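Local coordinates for 1,4-dihydroxy-2-naphthoyl-CoA hydrolase (Synechocystis sp., PDB 4K00), which hydrolyses the thioester 1,4-dihydroxy-2-naphthoyl-CoA to 1,4-dihydroxy-2-naphthoate and free CoA, a step in phylloquinone (vitamin K1) biosynthesis, at residues M32-E35 with A36-S39; P71-C74 with G75-L78. All coordinates share one frame; numbering follows the deposited sequence.

Contact 1. Residues M32-E35 with A36-S39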
loop_
_atom_site.group_PDB
_atom_site.type_symbol
_atom_site.label_atom_id
_atom_site.label_comp_id
_atom_site.label_asym_id
_atom_site.label_seq_id
_atom_site.Cartn_x
_atom_site.Cartn_y
_atom_site.Cartn_z
ATOM N N MET A 32 9.251 0.879 5.477
ATOM C CA MET A 32 10.199 1.946 5.805
ATOM C C MET A 32 11.630 1.415 5.778
ATOM O O MET A 32 12.561 2.131 5.405
ATOM C CB MET A 32 9.902 2.524 7.184
ATOM C CG MET A 32 8.581 3.268 7.302
ATOM S SD MET A 32 8.216 3.666 9.023
ATOM C CE MET A 32 6.510 4.197 8.868
ATOM N N CYS A 33 11.794 0.158 6.163
ATOM C CA CYS A 33 13.103 -0.514 6.060
ATOM C C CYS A 33 13.575 -0.602 4.613
ATOM O O CYS A 33 14.707 -0.248 4.303
ATOM C CB CYS A 33 13.041 -1.910 6.677
ATOM S SG CYS A 33 12.920 -1.895 8.476
ATOM N N HIS A 34 12.706 -1.055 3.718
ATOM C CA HIS A 34 13.076 -1.155 2.316
ATOM C C HIS A 34 13.400 0.227 1.742
ATOM O O HIS A 34 14.335 0.372 0.962
ATOM C CB HIS A 34 11.985 -1.878 1.503
ATOM C CG HIS A 34 12.474 -2.440 0.202
ATOM N ND1 HIS A 34 12.680 -1.659 -0.912
ATOM C CD2 HIS A 34 12.831 -3.699 -0.153
ATOM C CE1 HIS A 34 13.129 -2.413 -1.903
ATOM N NE2 HIS A 34 13.223 -3.656 -1.470
ATOM N N GLU A 35 12.644 1.244 2.153
ATOM C CA GLU A 35 12.940 2.627 1.760
ATOM C C GLU A 35 14.336 3.073 2.208
ATOM O O GLU A 35 15.049 3.742 1.458
ATOM C CB GLU A 35 11.902 3.589 2.325
ATOM C CG GLU A 35 10.503 3.389 1.759
ATOM C CD GLU A 35 9.455 4.224 2.476
ATOM O OE1 GLU A 35 9.816 5.183 3.206
ATOM O OE2 GLU A 35 8.255 3.917 2.315
ATOM N N ALA A 36 14.717 2.709 3.428
ATOM C CA ALA A 36 16.054 3.039 3.935
ATOM C C ALA A 36 17.108 2.404 3.059
ATOM O O ALA A 36 18.099 3.038 2.685
ATOM C CB ALA A 36 16.208 2.548 5.371
ATOM N N TYR A 37 16.875 1.140 2.725
ATOM C CA TYR A 37 17.717 0.404 1.797
ATOM C C TYR A 37 17.798 1.156 0.462
ATOM O O TYR A 37 18.887 1.399 -0.052
ATOM C CB TYR A 37 17.187 -1.022 1.653
ATOM C CG TYR A 37 17.640 -1.800 0.431
ATOM C CD1 TYR A 37 18.981 -2.051 0.189
ATOM C CD2 TYR A 37 16.707 -2.296 -0.477
ATOM C CE1 TYR A 37 19.381 -2.763 -0.933
ATOM C CE2 TYR A 37 17.095 -3.018 -1.589
ATOM C CZ TYR A 37 18.434 -3.253 -1.814
ATOM O OH TYR A 37 18.817 -3.963 -2.936
ATOM N N GLU A 38 16.650 1.566 -0.066
ATOM C CA GLU A 38 16.612 2.286 -1.327
ATOM C C GLU A 38 17.291 3.641 -1.256
ATOM O O GLU A 38 17.910 4.068 -2.226
ATOM C CB GLU A 38 15.175 2.433 -1.840
ATOM C CG GLU A 38 14.592 1.119 -2.349
ATOM C CD GLU A 38 13.133 1.250 -2.724
ATOM O OE1 GLU A 38 12.284 0.936 -1.867
ATOM O OE2 GLU A 38 12.858 1.654 -3.873
ATOM N N SER A 39 17.174 4.320 -0.112
ATOM C CA SER A 39 17.796 5.624 0.048
ATOM C C SER A 39 19.310 5.457 0.141
ATOM O O SER A 39 20.077 6.268 -0.385
ATOM C CB SER A 39 17.274 6.346 1.287
ATOM O OG SER A 39 15.873 6.533 1.221
#
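His34 meets two side chains of the next helical turn in two different ways, Glu38 at the edge of its ring and Tyr37 over one face. At that edge, ND1 of His34 donates to OE1 of Glu38 across 2.8 Å, with an N-H...O angle of 154°. The acceptor lies almost exactly in the imidazole plane, while the nitrogen meets OE1 from above the carboxylate plane; the two flat groups are steeply turned against each other. Over the face, the pair with Tyr37 is edge-to-face: the phenol edge is directed at the imidazole, the planes stand 87° apart, and CD2 of Tyr37 hangs over the ring centre, 3.9 Å from NE2 of His34. Both rings take the same first torsion, with CG anti to the backbone N (chi1 -160° in His34), which sends them side by side off the helix.

All of this belongs to helix 26-43, the long central helix of the hotdog fold, around which the antiparallel sheet wraps. Its i to i+4 bonding includes Tyr37 N to Cys33 O at 3.0 Å and Glu38 N to His34 O at 2.8 Å. Glu35 contributes mainly through its backbone: its carbonyl O accepts Ser39 N at 2.7 Å, and Ser39 OG lies 2.9 Å from that same Glu35 O, but whether its proton points there is not settled. The carboxylate of Glu35 turns to strand 6-12, where OE1 is hydrogen-bonded to the Tyr9 hydroxyl and forms a salt bridge with Arg11. Subunit interfaces complete the surroundings: OE2 of Glu38 is bonded to the backbone N of Leu15 of a second subunit, while the His34 ring meets Tyr25 and Phe26 of a third.

Contact 2. Residues P71-C74 with G75-L78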
loop_
_atom_site.group_PDB
_atom_site.type_symbol
_atom_site.label_atom_id
_atom_site.label_comp_id
_atom_site.label_asym_id
_atom_site.label_seq_id
_atom_site.Cartn_x
_atom_site.Cartn_y
_atom_site.Cartn_z
ATOM N N PRO A 71 4.781 1.069 19.678
ATOM C CA PRO A 71 4.054 1.619 18.527
ATOM C C PRO A 71 4.515 3.015 18.152
ATOM O O PRO A 71 5.172 3.689 18.949
ATOM C CB PRO A 71 2.604 1.644 19.011
ATOM C CG PRO A 71 2.720 1.845 20.494
ATOM C CD PRO A 71 3.973 1.114 20.911
ATOM N N ALA A 72 4.186 3.432 16.934
ATOM C CA ALA A 72 4.296 4.824 16.533
ATOM C C ALA A 72 2.953 5.334 16.026
ATOM O O ALA A 72 2.039 4.555 15.768
ATOM C CB ALA A 72 5.366 4.975 15.460
ATOM N N HIS A 73 2.839 6.651 15.907
ATOM C CA HIS A 73 1.586 7.298 15.540
ATOM C C HIS A 73 1.811 8.270 14.390
ATOM O O HIS A 73 2.943 8.664 14.101
ATOM C CB HIS A 73 0.986 8.042 16.742
ATOM C CG HIS A 73 0.761 7.176 17.937
ATOM N ND1 HIS A 73 1.750 6.904 18.858
ATOM C CD2 HIS A 73 -0.348 6.530 18.374
ATOM C CE1 HIS A 73 1.266 6.112 19.799
ATOM N NE2 HIS A 73 -0.003 5.870 19.528
ATOM N N CYS A 74 0.709 8.641 13.739
ATOM C CA CYS A 74 0.695 9.630 12.670
ATOM C C CYS A 74 1.405 10.908 13.066
ATOM O O CYS A 74 1.135 11.484 14.123
ATOM C CB CYS A 74 -0.762 9.961 12.323
ATOM S SG CYS A 74 -0.950 10.935 10.831
ATOM N N GLY A 75 2.307 11.368 12.209
ATOM C CA GLY A 75 3.022 12.597 12.483
ATOM C C GLY A 75 4.358 12.393 13.173
ATOM O O GLY A 75 5.153 13.315 13.228
ATOM N N ASP A 76 4.616 11.198 13.704
ATOM C CA ASP A 76 5.900 10.944 14.363
ATOM C C ASP A 76 7.019 11.072 13.343
ATOM O O ASP A 76 6.841 10.764 12.161
ATOM C CB ASP A 76 5.940 9.543 14.983
ATOM C CG ASP A 76 5.095 9.422 16.236
ATOM O OD1 ASP A 76 4.561 10.449 16.710
ATOM O OD2 ASP A 76 4.975 8.292 16.755
ATOM N N ARG A 77 8.182 11.508 13.803
ATOM C CA ARG A 77 9.374 11.485 12.976
ATOM C C ARG A 77 10.302 10.379 13.463
ATOM O O ARG A 77 10.694 10.348 14.632
ATOM C CB ARG A 77 10.078 12.834 13.027
ATOM C CG ARG A 77 11.164 12.987 11.974
ATOM C CD ARG A 77 11.603 14.439 11.839
ATOM N NE ARG A 77 12.020 14.998 13.123
ATOM C CZ ARG A 77 13.238 14.853 13.638
ATOM N NH1 ARG A 77 14.165 14.169 12.976
ATOM N NH2 ARG A 77 13.528 15.391 14.816
ATOM N N LEU A 78 10.629 9.465 12.562
ATOM C CA LEU A 78 11.357 8.245 12.912
ATOM C C LEU A 78 12.729 8.252 12.245
ATOM O O LEU A 78 12.932 8.915 11.225
ATOM C CB LEU A 78 10.578 7.013 12.469
ATOM C CG LEU A 78 9.108 6.932 12.879
ATOM C CD1 LEU A 78 8.539 5.609 12.415
ATOM C CD2 LEU A 78 8.939 7.099 14.381
HETATM O O HOH W 1 4.147 8.095 19.279
HETATM O O HOH W 2 2.812 12.322 16.135
#
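OD2 of Asp76 is gripped by three hydrogen bonds: from the backbone N of His73, from a water, and from the side-chain amide of Gln100 on strand 91-100. The bond from His73 N to Asp76 OD2 measures 2.8 Å and is nearly straight at 168°, yet the donor stands above the carboxylate plane, 62° out of it. The carboxylate reaches back over the turn because CG of Asp76 sits anti to its own carbonyl carbon (chi1 -73°). Water 1 donates to OD2 of Asp76 at 2.7 Å and is also hydrogen-bonded to ND1 of His73, lying in the plane of that ring. It thereby bridges two side chains that run alongside each other with their flat groups steeply turned against one another.

The backbone beneath is a type II beta turn from His73 to Asp76, closed by Asp76 N donating to His73 O at 3.1 Å. Gly75 occupies its third position with a positive phi at which a beta carbon would collide with the carbonyl O of Cys74, which accounts for a glycine here. The turn leads from the loop after strand 57-68 into strand 77-86 of the hotdog sheet. A second water donates to both Cys74 O and OD1 of Asp76, the latter at 2.6 Å, so each carboxylate oxygen has a water. On the buried side, CB of Ala72 lies 3.6 Å from OD2 of Asp76 and 4.3 Å from CD2 of Leu78, whose side chain packs on Met32 of helix 26-43 and Ile98 of strand 91-100.

How the contacts relate
Contact 1 comes first along the chain, midway down helix 26-43, and contact 2 follows at the entrance to strand 77-86. Their centres are about 17 Å apart: contact 1 is buried about 4 Å from the centre of the chain, contact 2 is partly buried about 19 Å from it. They nevertheless touch, SD of Met32 packing 3.9 Å from CD1 of Leu78, which joins the central helix to the sheet of the one hotdog domain. Ala36 continues this packing farther along the same strand, against Val80. Neither contact includes the predicted active-site residue Asp19, which is about 11 Å from Met32 and about 9 Å from His73, side chain to side chain.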